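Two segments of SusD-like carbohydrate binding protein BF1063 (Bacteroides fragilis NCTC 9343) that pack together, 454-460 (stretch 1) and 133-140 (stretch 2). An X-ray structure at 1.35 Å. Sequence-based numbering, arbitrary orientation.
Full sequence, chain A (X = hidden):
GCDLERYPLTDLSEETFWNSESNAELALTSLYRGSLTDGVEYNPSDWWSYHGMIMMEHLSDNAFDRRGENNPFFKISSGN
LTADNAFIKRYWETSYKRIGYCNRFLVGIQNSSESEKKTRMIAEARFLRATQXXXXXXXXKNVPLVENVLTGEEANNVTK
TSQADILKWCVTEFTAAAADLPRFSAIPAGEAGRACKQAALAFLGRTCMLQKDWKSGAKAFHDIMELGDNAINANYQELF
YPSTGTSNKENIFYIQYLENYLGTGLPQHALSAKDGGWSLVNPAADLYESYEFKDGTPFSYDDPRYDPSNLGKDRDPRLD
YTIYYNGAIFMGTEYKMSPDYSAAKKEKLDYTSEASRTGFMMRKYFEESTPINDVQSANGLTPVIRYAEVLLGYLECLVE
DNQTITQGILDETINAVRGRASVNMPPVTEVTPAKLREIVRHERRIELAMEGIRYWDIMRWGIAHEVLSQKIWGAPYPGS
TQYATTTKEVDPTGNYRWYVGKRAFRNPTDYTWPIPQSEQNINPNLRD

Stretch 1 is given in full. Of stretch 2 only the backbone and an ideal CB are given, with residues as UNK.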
# COMPACT_ATOMS: atom_id res chain seq x y z
N ARG A 454 -0.89 5.33 -0.08
CA ARG A 454 -0.88 6.79 -0.22
C ARG A 454 -1.08 7.25 -1.66
O ARG A 454 -1.81 8.21 -1.90
CB ARG A 454 0.43 7.36 0.30
CG ARG A 454 0.51 8.90 0.29
CD ARG A 454 -0.50 9.59 1.15
NE ARG A 454 -0.28 11.04 1.09
CZ ARG A 454 -1.09 11.94 1.58
NH1 ARG A 454 -2.21 11.56 2.17
NH2 ARG A 454 -0.80 13.22 1.49
N TYR A 455 -0.40 6.62 -2.61
CA TYR A 455 -0.57 6.99 -4.01
C TYR A 455 -2.01 6.78 -4.42
O TYR A 455 -2.61 7.69 -5.06
CB TYR A 455 0.42 6.20 -4.87
CG TYR A 455 0.36 6.47 -6.34
CD1 TYR A 455 0.72 7.69 -6.89
CD2 TYR A 455 -0.06 5.49 -7.20
CE1 TYR A 455 0.65 7.91 -8.25
CE2 TYR A 455 -0.10 5.68 -8.55
CZ TYR A 455 0.27 6.89 -9.08
OH TYR A 455 0.23 7.09 -10.44
N TRP A 456 -2.59 5.62 -4.10
CA TRP A 456 -3.99 5.38 -4.43
C TRP A 456 -4.86 6.50 -3.87
O TRP A 456 -5.78 7.00 -4.53
CB TRP A 456 -4.39 4.01 -3.89
CG TRP A 456 -5.74 3.59 -4.30
CD1 TRP A 456 -6.08 3.11 -5.53
CD2 TRP A 456 -6.94 3.62 -3.52
NE1 TRP A 456 -7.44 2.87 -5.58
CE2 TRP A 456 -8.00 3.18 -4.36
CE3 TRP A 456 -7.23 3.98 -2.20
CZ2 TRP A 456 -9.32 3.09 -3.91
CZ3 TRP A 456 -8.54 3.86 -1.76
CH2 TRP A 456 -9.56 3.42 -2.61
N ASP A 457 -4.61 6.93 -2.64
CA ASP A 457 -5.41 7.99 -2.03
C ASP A 457 -5.24 9.35 -2.71
O ASP A 457 -6.22 10.02 -3.02
CB ASP A 457 -5.06 8.16 -0.56
CG ASP A 457 -5.59 7.06 0.35
OD1 ASP A 457 -6.57 6.36 -0.01
OD2 ASP A 457 -5.03 6.97 1.47
N ILE A 458 -4.00 9.79 -2.94
CA ILE A 458 -3.80 11.12 -3.50
C ILE A 458 -4.31 11.17 -4.96
O ILE A 458 -4.81 12.21 -5.42
CB ILE A 458 -2.37 11.64 -3.37
CG1 ILE A 458 -1.39 10.76 -4.13
CG2 ILE A 458 -1.98 11.73 -1.90
CD1 ILE A 458 0.10 11.26 -4.03
N MSE A 459 -4.30 10.04 -5.64
CA MSE A 459 -4.91 9.95 -6.97
C MSE A 459 -6.43 10.07 -6.91
O MSE A 459 -7.00 10.93 -7.59
CB MSE A 459 -4.48 8.63 -7.60
CG MSE A 459 -2.98 8.56 -8.01
SE MSE A 459 -2.52 9.46 -9.63
CE MSE A 459 -2.98 7.97 -10.82
N ARG A 460 -7.10 9.27 -6.08
CA ARG A 460 -8.58 9.30 -6.02
C ARG A 460 -9.07 10.63 -5.48
O ARG A 460 -10.14 11.13 -5.89
CB ARG A 460 -9.18 8.15 -5.20
CG ARG A 460 -8.98 8.24 -3.71
CD ARG A 460 -9.32 6.95 -3.03
NE ARG A 460 -9.02 7.01 -1.60
CZ ARG A 460 -9.85 7.46 -0.66
NH1 ARG A 460 -11.04 7.96 -0.94
NH2 ARG A 460 -9.43 7.43 0.61
N UNK A 133 -9.33 -5.99 -11.61
CA UNK A 133 -10.04 -4.93 -12.29
C UNK A 133 -10.10 -3.66 -11.42
O UNK A 133 -10.07 -2.57 -11.94
CB UNK A 133 -11.45 -5.40 -12.66
N UNK A 134 -10.19 -3.80 -10.09
CA UNK A 134 -10.19 -2.67 -9.19
C UNK A 134 -8.90 -1.86 -9.34
O UNK A 134 -8.96 -0.64 -9.47
CB UNK A 134 -10.36 -3.14 -7.75
N UNK A 135 -7.78 -2.53 -9.34
CA UNK A 135 -6.52 -1.82 -9.52
C UNK A 135 -6.33 -1.30 -10.97
O UNK A 135 -5.91 -0.17 -11.17
CB UNK A 135 -5.36 -2.74 -9.14
N UNK A 136 -6.67 -2.10 -11.97
CA UNK A 136 -6.63 -1.59 -13.34
C UNK A 136 -7.46 -0.33 -13.51
O UNK A 136 -7.05 0.65 -14.13
CB UNK A 136 -7.12 -2.66 -14.32
N UNK A 137 -8.68 -0.37 -12.99
CA UNK A 137 -9.61 0.76 -13.05
C UNK A 137 -9.12 1.97 -12.25
O UNK A 137 -9.48 3.08 -12.59
CB UNK A 137 -10.98 0.33 -12.53
N UNK A 138 -8.33 1.74 -11.20
CA UNK A 138 -7.79 2.85 -10.44
C UNK A 138 -6.77 3.66 -11.23
O UNK A 138 -6.69 4.89 -11.07
CB UNK A 138 -7.15 2.33 -9.15
N UNK A 139 -6.00 3.00 -12.10
CA UNK A 139 -4.84 3.64 -12.70
C UNK A 139 -4.91 3.77 -14.22
O UNK A 139 -4.68 4.86 -14.75
CB UNK A 139 -3.58 2.86 -12.32
N UNK A 140 -5.19 2.67 -14.93
CA UNK A 140 -5.40 2.75 -16.37
C UNK A 140 -6.82 3.25 -16.73
O UNK A 140 -7.04 3.82 -17.79
CB UNK A 140 -5.15 1.38 -17.00

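Stretch 1 is helical throughout, and so is most of stretch 2. The two axes approach to 11.4 Å at an angle of 51°, a separation that leaves room for sizeable side chains between them. Trp456 and position 138 mark the nearest approach, with CA atoms 7.5 Å apart.

Position 133 is helical. Its CB has nothing of stretch 1 within 5.5 Å, so stretch 1 sets no preference. The deposited residue is Tyr133, which makes no contact here; its OH is hydrogen-bonded elsewhere in the structure.

At position 134 the CA-to-CB bond points sideways. No atom of stretch 1 lies within 5.5 Å of the CB, but the indole of Trp456 lies within range of a long side chain. A large apolar residue would suit, such as Leu, Met or an aromatic. The residue is Phe134. Its chi1 is t, and the ring reaches the indole, with Phe134 CZ 3.4 Å from Trp456 CZ2. The Trp456 atom lies at the edge of the phenyl ring, near its plane. The ring planes are inclined at 42°, an oblique pair.

Position 135 also points sideways, with no neighbour near its CB. Many residues would fit. Tyr135 is found; its nearest approach is Tyr135 CD1 to Trp456 CD1, 5.3 Å, too far for contact.

Positions 136 and 137 are out of reach of stretch 1. They are Leu136 and Ala137, and neither touches stretch 1.

Position 138 points toward stretch 1. Its ideal CB is 3.6 Å from Trp456 NE1, so there is little depth, and the indole N-H offers a donor. A small residue fits best, and one with an acceptor gains most: Ser is favoured, and Ala or Gly would leave this donor without a partner here. The residue is Ser138, chi1 m. Trp456 NE1 donates to Ser138 OG at 3.0 Å, with an angle of 153° at the hydrogen. The hydroxyl in turn donates to the backbone, Ser138 OG to Phe134 O at 2.8 Å. It thus links the indole to the preceding helical turn.

Position 139 points sideways, with its CB 5.4 Å from Met459 CE. Tyr455, Trp456 and Met459 offer a largely apolar surface to a long side chain. Phe, Tyr, Leu or Met could use it. The residue is Tyr139, chi1 m. Its ring runs alongside that of Tyr455, with planes at 18° but slid apart, and Tyr139 CE1 lies 3.5 Å from Tyr455 CE2. The selenomethionine methyl, Met459 CE, sits at the ring edge, 4.0 Å from Tyr139 CD1. The hydroxyl reaches the helix backbone region: Tyr139 OH is 3.3 Å from Trp456 CB. A water accepts from Trp456 N at 2.9 Å and makes a weak hydrogen bond of 3.4 Å to Tyr139 OH, bridging the two segments.

Position 140 is out of reach of stretch 1, so any choice would suit here. Phe140 is found, without contact to stretch 1.

Stretch 2 (133-140) YFYLASYF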
# COMPACT_ATOMS: atom_id res chain seq x y z
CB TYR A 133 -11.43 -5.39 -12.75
CG TYR A 133 -11.33 -6.27 -13.95
CD1 TYR A 133 -10.93 -5.74 -15.16
CD2 TYR A 133 -11.59 -7.64 -13.89
CE1 TYR A 133 -10.79 -6.54 -16.27
CE2 TYR A 133 -11.50 -8.44 -15.01
CZ TYR A 133 -11.08 -7.88 -16.19
OH TYR A 133 -10.94 -8.65 -17.38
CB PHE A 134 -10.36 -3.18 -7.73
CG PHE A 134 -10.01 -2.15 -6.70
CD1 PHE A 134 -10.91 -1.19 -6.29
CD2 PHE A 134 -8.74 -2.11 -6.16
CE1 PHE A 134 -10.57 -0.23 -5.40
CE2 PHE A 134 -8.38 -1.15 -5.25
CZ PHE A 134 -9.31 -0.20 -4.88
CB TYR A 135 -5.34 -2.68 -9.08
CG TYR A 135 -5.27 -2.96 -7.61
CD1 TYR A 135 -4.92 -1.96 -6.72
CD2 TYR A 135 -5.51 -4.22 -7.10
CE1 TYR A 135 -4.87 -2.22 -5.36
CE2 TYR A 135 -5.47 -4.48 -5.76
CZ TYR A 135 -5.15 -3.46 -4.90
OH TYR A 135 -5.08 -3.71 -3.55
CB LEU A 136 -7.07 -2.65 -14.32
CG LEU A 136 -6.15 -3.86 -14.52
CD1 LEU A 136 -6.91 -4.92 -15.27
CD2 LEU A 136 -4.89 -3.45 -15.25
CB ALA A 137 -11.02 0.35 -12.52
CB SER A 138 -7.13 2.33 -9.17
OG SER A 138 -8.06 1.75 -8.26
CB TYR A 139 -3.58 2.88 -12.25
CG TYR A 139 -3.40 2.86 -10.73
CD1 TYR A 139 -3.31 4.05 -10.02
CD2 TYR A 139 -3.33 1.68 -10.04
CE1 TYR A 139 -3.16 4.04 -8.66
CE2 TYR A 139 -3.17 1.65 -8.66
CZ TYR A 139 -3.07 2.84 -7.99
OH TYR A 139 -2.87 2.88 -6.61
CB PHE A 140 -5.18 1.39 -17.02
CG PHE A 140 -3.80 0.82 -16.87
CD1 PHE A 140 -2.76 1.23 -17.71
CD2 PHE A 140 -3.53 -0.15 -15.93
CE1 PHE A 140 -1.51 0.67 -17.62
CE2 PHE A 140 -2.25 -0.69 -15.83
CZ PHE A 140 -1.27 -0.31 -16.72
O HOH W 1 -1.00 3.18 -3.83
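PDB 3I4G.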